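Local coordinates for protein DNA polymerase (Bacillus phage phi29, PDB 1XI1) that replicates viral DNA by protein-primed, strand-displacing synthesis with high processivity and fidelity, at residues C[246-251]-C[483-488]; C[446-451]-C[466-471]. The protein carries 2 engineered substitutions. All coordinates share one frame; numbering follows the deposited sequence.

How the contacts relate
Both contacts belong to the region that carries initiation, polymerization and pyrophosphorolysis, and their centres lie about 13 Å apart. In contact 1, strand 245-250 pairs with strand 483-489, which forms one outer edge of a five-stranded antiparallel sheet, the palm sheet of a family B polymerase. Contact 2 joins residues at and after the C-terminal part of helix 427-447 to the loop that follows strand 459-463. Along the chain, 446-451 and 466-471 both fall between the two strands of contact 1. The contacts also touch directly: Met246 SD lies 3.2 Å from Arg451 NH2. The sheet carrying catalytic magnesium ligands is thereby packed against the helix and loop on its flank.

Contact 1: residues C[246-251]-C[483-488]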
ATOM      1  N   MET C 246       6.545  17.131  19.577  1.00 55.30           N
ATOM      2  CA  MET C 246       7.424  16.002  19.294  1.00 53.34           C
ATOM      3  C   MET C 246       6.620  14.930  18.574  1.00 54.63           C
ATOM      4  O   MET C 246       5.393  14.903  18.654  1.00 54.16           O
ATOM      5  CB  MET C 246       7.962  15.395  20.588  1.00 51.78           C
ATOM      6  CG  MET C 246       7.984  16.329  21.759  1.00 52.40           C
ATOM      7  SD  MET C 246       8.158  15.396  23.275  1.00 54.83           S
ATOM      8  CE  MET C 246       9.754  14.649  23.034  1.00 41.43           C
ATOM      9  N   VAL C 247       7.323  14.028  17.901  1.00 51.81           N
ATOM     10  CA  VAL C 247       6.687  12.950  17.172  1.00 48.33           C
ATOM     11  C   VAL C 247       7.378  11.630  17.498  1.00 54.83           C
ATOM     12  O   VAL C 247       8.607  11.508  17.414  1.00 56.70           O
ATOM     13  CB  VAL C 247       6.764  13.196  15.651  1.00 53.11           C
ATOM     14  CG1 VAL C 247       6.186  12.002  14.897  1.00 52.18           C
ATOM     15  CG2 VAL C 247       6.005  14.472  15.291  1.00 43.09           C
ATOM     16  N   PHE C 248       6.585  10.638  17.878  1.00 53.79           N
ATOM     17  CA  PHE C 248       7.132   9.333  18.202  1.00 53.73           C
ATOM     18  C   PHE C 248       6.571   8.315  17.215  1.00 52.41           C
ATOM     19  O   PHE C 248       5.370   8.306  16.934  1.00 53.53           O
ATOM     20  CB  PHE C 248       6.762   8.939  19.639  1.00 55.31           C
ATOM     21  CG  PHE C 248       7.318   9.864  20.699  1.00 53.15           C
ATOM     22  CD1 PHE C 248       6.665  11.047  21.027  1.00 52.39           C
ATOM     23  CD2 PHE C 248       8.482   9.526  21.392  1.00 52.33           C
ATOM     24  CE1 PHE C 248       7.159  11.894  22.045  1.00 51.00           C
ATOM     25  CE2 PHE C 248       8.984  10.356  22.403  1.00 50.41           C
ATOM     26  CZ  PHE C 248       8.317  11.545  22.732  1.00 52.70           C
ATOM     27  N   ASP C 249       7.448   7.469  16.684  1.00 51.26           N
ATOM     28  CA  ASP C 249       7.074   6.438  15.718  1.00 50.26           C
ATOM     29  C   ASP C 249       7.491   5.078  16.262  1.00 47.60           C
ATOM     30  O   ASP C 249       8.585   4.943  16.799  1.00 49.33           O
ATOM     31  CB  ASP C 249       7.792   6.673  14.381  1.00 50.93           C
ATOM     32  CG  ASP C 249       7.066   7.653  13.483  1.00 60.68           C
ATOM     33  OD1 ASP C 249       6.598   8.694  13.993  1.00 66.69           O
ATOM     34  OD2 ASP C 249       6.974   7.391  12.259  1.00 70.77           O
ATOM     35  N   VAL C 250       6.635   4.070  16.116  1.00 43.92           N
ATOM     36  CA  VAL C 250       6.965   2.730  16.594  1.00 37.88           C
ATOM     37  C   VAL C 250       7.992   2.089  15.659  1.00 41.30           C
ATOM     38  O   VAL C 250       7.855   2.185  14.444  1.00 44.62           O
ATOM     39  CB  VAL C 250       5.722   1.840  16.626  1.00 39.82           C
ATOM     40  CG1 VAL C 250       6.108   0.413  16.996  1.00 40.48           C
ATOM     41  CG2 VAL C 250       4.735   2.384  17.627  1.00 39.83           C
ATOM     42  N   ASN C 251       9.028   1.449  16.206  1.00 38.37           N
ATOM     43  CA  ASN C 251      10.012   0.810  15.342  1.00 38.41           C
ATOM     44  C   ASN C 251       9.357  -0.474  14.772  1.00 46.62           C
ATOM     45  O   ASN C 251       9.123  -1.447  15.512  1.00 39.74           O
ATOM     46  CB  ASN C 251      11.297   0.457  16.125  1.00 37.11           C
ATOM     47  CG  ASN C 251      11.925   1.672  16.842  1.00 49.72           C
ATOM     48  OD1 ASN C 251      12.070   2.759  16.265  1.00 46.60           O
ATOM     49  ND2 ASN C 251      12.313   1.476  18.105  1.00 45.06           N
ATOM     50  N   TRP C 483       8.886   2.886  21.031  1.00 50.51           N
ATOM     51  CA  TRP C 483       8.614   4.174  20.422  1.00 48.76           C
ATOM     52  C   TRP C 483       9.924   4.902  20.216  1.00 50.57           C
ATOM     53  O   TRP C 483      10.671   5.130  21.160  1.00 53.92           O
ATOM     54  CB  TRP C 483       7.692   5.020  21.302  1.00 47.09           C
ATOM     55  CG  TRP C 483       6.274   4.476  21.420  1.00 49.95           C
ATOM     56  CD1 TRP C 483       5.798   3.647  22.392  1.00 43.23           C
ATOM     57  CD2 TRP C 483       5.167   4.728  20.527  1.00 46.72           C
ATOM     58  NE1 TRP C 483       4.468   3.371  22.170  1.00 46.45           N
ATOM     59  CE2 TRP C 483       4.055   4.014  21.033  1.00 44.71           C
ATOM     60  CE3 TRP C 483       5.012   5.482  19.350  1.00 47.97           C
ATOM     61  CZ2 TRP C 483       2.801   4.028  20.408  1.00 47.31           C
ATOM     62  CZ3 TRP C 483       3.756   5.497  18.719  1.00 48.88           C
ATOM     63  CH2 TRP C 483       2.670   4.772  19.255  1.00 51.53           C
ATOM     64  N   ALA C 484      10.212   5.252  18.971  1.00 52.35           N
ATOM     65  CA  ALA C 484      11.428   5.984  18.649  1.00 50.55           C
ATOM     66  C   ALA C 484      11.056   7.463  18.518  1.00 50.74           C
ATOM     67  O   ALA C 484      10.104   7.802  17.822  1.00 50.28           O
ATOM     68  CB  ALA C 484      12.006   5.463  17.338  1.00 47.27           C
ATOM     69  N   HIS C 485      11.787   8.330  19.213  1.00 53.21           N
ATOM     70  CA  HIS C 485      11.559   9.771  19.153  1.00 52.26           C
ATOM     71  C   HIS C 485      12.060  10.150  17.768  1.00 49.76           C
ATOM     72  O   HIS C 485      13.252  10.046  17.501  1.00 51.99           O
ATOM     73  CB  HIS C 485      12.371  10.451  20.245  1.00 53.91           C
ATOM     74  CG  HIS C 485      12.258  11.943  20.237  1.00 64.63           C
ATOM     75  ND1 HIS C 485      11.046  12.602  20.243  1.00 69.39           N
ATOM     76  CD2 HIS C 485      13.207  12.907  20.234  1.00 66.20           C
ATOM     77  CE1 HIS C 485      11.254  13.906  20.246  1.00 67.09           C
ATOM     78  NE2 HIS C 485      12.558  14.118  20.242  1.00 66.93           N
ATOM     79  N   GLU C 486      11.150  10.548  16.879  1.00 53.80           N
ATOM     80  CA  GLU C 486      11.519  10.861  15.493  1.00 54.72           C
ATOM     81  C   GLU C 486      11.781  12.308  15.112  1.00 54.36           C
ATOM     82  O   GLU C 486      12.395  12.578  14.074  1.00 57.68           O
ATOM     83  CB  GLU C 486      10.480  10.311  14.530  1.00 59.55           C
ATOM     84  CG  GLU C 486      10.800   8.905  14.056  1.00 69.73           C
ATOM     85  CD  GLU C 486      10.092   8.578  12.760  1.00 77.61           C
ATOM     86  OE1 GLU C 486       9.552   9.508  12.130  1.00 81.05           O
ATOM     87  OE2 GLU C 486      10.073   7.401  12.353  1.00 83.25           O
ATOM     88  N   SER C 487      11.312  13.251  15.910  1.00 52.50           N
ATOM     89  CA  SER C 487      11.578  14.646  15.588  1.00 54.17           C
ATOM     90  C   SER C 487      10.927  15.574  16.561  1.00 54.98           C
ATOM     91  O   SER C 487      10.082  15.170  17.350  1.00 59.06           O
ATOM     92  CB  SER C 487      11.076  14.980  14.179  1.00 56.23           C
ATOM     93  OG  SER C 487       9.765  14.485  13.981  1.00 58.77           O
ATOM     94  N   THR C 488      11.323  16.819  16.534  1.00 55.28           N
ATOM     95  CA  THR C 488      10.724  17.845  17.359  1.00 52.79           C
ATOM     96  C   THR C 488      10.479  18.980  16.391  1.00 53.85           C
ATOM     97  O   THR C 488      11.316  19.221  15.520  1.00 49.98           O
ATOM     98  CB  THR C 488      11.674  18.324  18.485  1.00 52.86           C
ATOM     99  OG1 THR C 488      12.207  17.170  19.160  1.00 54.84           O
ATOM    100  CG2 THR C 488      10.940  19.204  19.470  1.00 51.28           C
TER
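Val247 and Asp249 pair with the 483-488 strand in an antiparallel arrangement broken by a classic beta bulge, at the edge of the palm sheet of this family B polymerase, which bears catalytic magnesium ligands. The evidence for the bulge is that two residues face one: Val247 N donates to Ser487 O, while Val247 O accepts from Glu486 N at 2.8 Å. Beyond it Asp249 and Ala484 exchange two bonds, the shorter from Ala484 N to Asp249 O (2.7 Å).

Trp483 shares a sheet face with Phe248 and Val250. From its CB, which turns to that face, CG stands beside the backbone N (chi1 -68°), and the indole reaches across toward Val250 and Phe248 of the neighbouring strand. CE3 meets Phe248 CB at 3.9 Å, CZ3 comes near Phe248 O at the ring edge, and CH2 also meets Val250 CG2. That methyl sits over the face of the six-membered ring, 3.4 Å from the centroid and 9° off the normal, a CH-pi contact. Thr440, Thr441 and Ala444 of helix 427-447 also touch this indole. Further along the same face, the Phe248 and His485 rings meet obliquely, and His485 CE1 lies 3.3 Å from Met246 CE.

The other face holds the magnesium ligand Asp249. Its carboxylate stacks on that of Glu486, the planes 27° apart, bringing two acceptors, Asp249 OD2 and Glu486 OE2, to 3.1 Å.

Contact 2: residues C[446-451]-C[466-471]; sequences QACYDR and EIPDVI
Glu466 O is gripped by both terminal nitrogens of Arg451: NH1 donates to Glu466 O at 2.5 Å, a short distance that the model may understate, and NH2 to the same Glu466 O at 2.7 Å. The oxygen lies 1° out of the guanidinium plane, so the end-on fork approaches it edge-first. The two bonds differ in their use of the carbonyl. NH1 arrives nearly along the C=O axis (163°), whereas NH2 stands above the carbonyl plane, away from a lone pair. A bend at chi3 (46°) turns the arginine tip into this position, and Arg451 NE donates to Thr463 O, a further hold on its rotation.

Over one face of the flat group Pro468 makes a tight approach, its CG 3.1 Å from Arg451 NH1. The same proline ring reaches Cys448, its CG standing 4.0 Å from Cys448 SG. That buried sulfur touches the Ile471 side chain more closely, with SG to CG1 at 3.4 Å and SG to CD1 at 3.6 Å. Alongside, Val470 CG2 rests 3.4 Å from Ala447 O.

The contact is therefore a polar fork beside a small apolar patch, joining residues at and after the C-terminal part of helix 427-447 to the loop after strand 459-463. Cys448 and Pro468 both pack on Leu462 of that strand, while Ile467 and Pro468 reach Phe248 of strand 245-250.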
ATOM      1  N   GLN C 446      -3.381   7.767  24.706  1.00 47.88           N
ATOM      2  CA  GLN C 446      -4.268   8.013  25.827  1.00 49.08           C
ATOM      3  C   GLN C 446      -3.444   8.269  27.090  1.00 49.02           C
ATOM      4  O   GLN C 446      -3.863   9.026  27.961  1.00 50.97           O
ATOM      5  CB  GLN C 446      -5.215   6.827  26.024  1.00 53.23           C
ATOM      6  CG  GLN C 446      -6.306   7.047  27.081  1.00 52.89           C
ATOM      7  CD  GLN C 446      -7.253   8.203  26.751  1.00 56.51           C
ATOM      8  OE1 GLN C 446      -7.904   8.221  25.697  1.00 53.26           O
ATOM      9  NE2 GLN C 446      -7.339   9.170  27.662  1.00 61.21           N
ATOM     10  N   ALA C 447      -2.264   7.659  27.189  1.00 47.90           N
ATOM     11  CA  ALA C 447      -1.411   7.865  28.362  1.00 44.16           C
ATOM     12  C   ALA C 447      -0.801   9.275  28.352  1.00 51.98           C
ATOM     13  O   ALA C 447      -0.304   9.759  29.372  1.00 49.48           O
ATOM     14  CB  ALA C 447      -0.311   6.828  28.391  1.00 40.35           C
ATOM     15  N   CYS C 448      -0.835   9.921  27.186  1.00 50.44           N
ATOM     16  CA  CYS C 448      -0.316  11.273  27.020  1.00 47.42           C
ATOM     17  C   CYS C 448      -1.490  12.147  26.640  1.00 47.75           C
ATOM     18  O   CYS C 448      -1.329  13.136  25.934  1.00 47.62           O
ATOM     19  CB  CYS C 448       0.704  11.336  25.883  1.00 42.87           C
ATOM     20  SG  CYS C 448       2.102  10.239  26.051  1.00 51.79           S
ATOM     21  N   TYR C 449      -2.675  11.786  27.108  1.00 49.42           N
ATOM     22  CA  TYR C 449      -3.866  12.541  26.758  1.00 51.65           C
ATOM     23  C   TYR C 449      -3.717  14.053  26.864  1.00 55.30           C
ATOM     24  O   TYR C 449      -4.215  14.780  26.011  1.00 55.09           O
ATOM     25  CB  TYR C 449      -5.051  12.099  27.613  1.00 55.18           C
ATOM     26  CG  TYR C 449      -6.361  12.677  27.131  1.00 54.30           C
ATOM     27  CD1 TYR C 449      -6.861  12.350  25.874  1.00 55.49           C
ATOM     28  CD2 TYR C 449      -7.093  13.558  27.924  1.00 57.80           C
ATOM     29  CE1 TYR C 449      -8.060  12.884  25.416  1.00 61.06           C
ATOM     30  CE2 TYR C 449      -8.300  14.103  27.475  1.00 58.36           C
ATOM     31  CZ  TYR C 449      -8.776  13.760  26.219  1.00 61.60           C
ATOM     32  OH  TYR C 449      -9.965  14.285  25.764  1.00 63.70           O
ATOM     33  N   ASP C 450      -3.046  14.518  27.916  1.00 60.67           N
ATOM     34  CA  ASP C 450      -2.847  15.950  28.140  1.00 63.42           C
ATOM     35  C   ASP C 450      -2.122  16.708  27.023  1.00 59.20           C
ATOM     36  O   ASP C 450      -2.467  17.847  26.722  1.00 61.05           O
ATOM     37  CB  ASP C 450      -2.105  16.178  29.467  1.00 67.58           C
ATOM     38  CG  ASP C 450      -2.994  15.961  30.682  1.00 75.08           C
ATOM     39  OD1 ASP C 450      -4.239  15.959  30.522  1.00 76.97           O
ATOM     40  OD2 ASP C 450      -2.449  15.808  31.799  1.00 77.89           O
ATOM     41  N   ARG C 451      -1.133  16.076  26.403  1.00 56.41           N
ATOM     42  CA  ARG C 451      -0.351  16.718  25.344  1.00 55.25           C
ATOM     43  C   ARG C 451      -0.607  16.181  23.933  1.00 57.21           C
ATOM     44  O   ARG C 451       0.060  16.606  22.988  1.00 60.73           O
ATOM     45  CB  ARG C 451       1.141  16.549  25.652  1.00 52.29           C
ATOM     46  CG  ARG C 451       1.560  17.036  27.029  1.00 50.48           C
ATOM     47  CD  ARG C 451       2.943  16.504  27.393  1.00 50.26           C
ATOM     48  NE  ARG C 451       3.898  16.652  26.297  1.00 48.55           N
ATOM     49  CZ  ARG C 451       5.165  16.257  26.359  1.00 47.76           C
ATOM     50  NH1 ARG C 451       5.623  15.692  27.473  1.00 38.19           N
ATOM     51  NH2 ARG C 451       5.969  16.419  25.308  1.00 48.90           N
ATOM     52  N   GLU C 466       9.419  17.666  25.646  1.00 62.38           N
ATOM     53  CA  GLU C 466       9.943  16.751  26.651  1.00 62.66           C
ATOM     54  C   GLU C 466       9.244  15.382  26.639  1.00 63.99           C
ATOM     55  O   GLU C 466       8.019  15.302  26.755  1.00 62.44           O
ATOM     56  CB  GLU C 466       9.814  17.392  28.035  1.00 65.02           C
ATOM     57  CG  GLU C 466      10.568  18.708  28.171  1.00 72.81           C
ATOM     58  CD  GLU C 466      12.053  18.568  27.860  1.00 77.04           C
ATOM     59  OE1 GLU C 466      12.752  17.837  28.599  1.00 78.98           O
ATOM     60  OE2 GLU C 466      12.518  19.183  26.873  1.00 78.60           O
ATOM     61  N   ILE C 467      10.028  14.316  26.480  1.00 59.87           N
ATOM     62  CA  ILE C 467       9.491  12.957  26.472  1.00 60.59           C
ATOM     63  C   ILE C 467       8.657  12.737  27.728  1.00 60.16           C
ATOM     64  O   ILE C 467       9.159  12.841  28.845  1.00 63.55           O
ATOM     65  CB  ILE C 467      10.618  11.907  26.468  1.00 57.46           C
ATOM     66  CG1 ILE C 467      11.385  11.966  25.143  1.00 57.41           C
ATOM     67  CG2 ILE C 467      10.036  10.533  26.730  1.00 59.93           C
ATOM     68  CD1 ILE C 467      12.576  11.009  25.071  1.00 54.99           C
ATOM     69  N   PRO C 468       7.369  12.425  27.567  1.00 60.53           N
ATOM     70  CA  PRO C 468       6.527  12.206  28.747  1.00 60.28           C
ATOM     71  C   PRO C 468       7.072  11.132  29.683  1.00 60.94           C
ATOM     72  O   PRO C 468       7.682  10.155  29.252  1.00 59.18           O
ATOM     73  CB  PRO C 468       5.177  11.835  28.141  1.00 59.98           C
ATOM     74  CG  PRO C 468       5.156  12.652  26.886  1.00 56.01           C
ATOM     75  CD  PRO C 468       6.563  12.423  26.337  1.00 57.76           C
ATOM     76  N   ASP C 469       6.851  11.327  30.975  1.00 64.62           N
ATOM     77  CA  ASP C 469       7.332  10.388  31.975  1.00 65.22           C
ATOM     78  C   ASP C 469       6.721   9.000  31.766  1.00 64.46           C
ATOM     79  O   ASP C 469       7.420   7.988  31.844  1.00 63.65           O
ATOM     80  CB  ASP C 469       6.987  10.905  33.377  1.00 67.10           C
ATOM     81  CG  ASP C 469       8.182  10.894  34.314  1.00 75.61           C
ATOM     82  OD1 ASP C 469       8.819   9.827  34.471  1.00 75.04           O
ATOM     83  OD2 ASP C 469       8.480  11.960  34.900  1.00 81.99           O
ATOM     84  N   VAL C 470       5.420   8.958  31.491  1.00 61.84           N
ATOM     85  CA  VAL C 470       4.726   7.685  31.292  1.00 62.28           C
ATOM     86  C   VAL C 470       5.197   6.912  30.068  1.00 60.08           C
ATOM     87  O   VAL C 470       4.878   5.731  29.921  1.00 61.71           O
ATOM     88  CB  VAL C 470       3.182   7.880  31.170  1.00 61.89           C
ATOM     89  CG1 VAL C 470       2.621   8.441  32.458  1.00 61.19           C
ATOM     90  CG2 VAL C 470       2.854   8.804  30.007  1.00 57.65           C
ATOM     91  N   ILE C 471       5.964   7.571  29.201  1.00 58.26           N
ATOM     92  CA  ILE C 471       6.455   6.956  27.964  1.00 59.04           C
ATOM     93  C   ILE C 471       7.938   6.601  27.979  1.00 58.11           C
ATOM     94  O   ILE C 471       8.428   5.861  27.129  1.00 61.36           O
ATOM     95  CB  ILE C 471       6.223   7.900  26.777  1.00 53.80           C
ATOM     96  CG1 ILE C 471       4.764   8.276  26.705  1.00 60.43           C
ATOM     97  CG2 ILE C 471       6.517   7.205  25.488  1.00 59.33           C
ATOM     98  CD1 ILE C 471       3.906   7.089  26.338  1.00 55.19           C
TER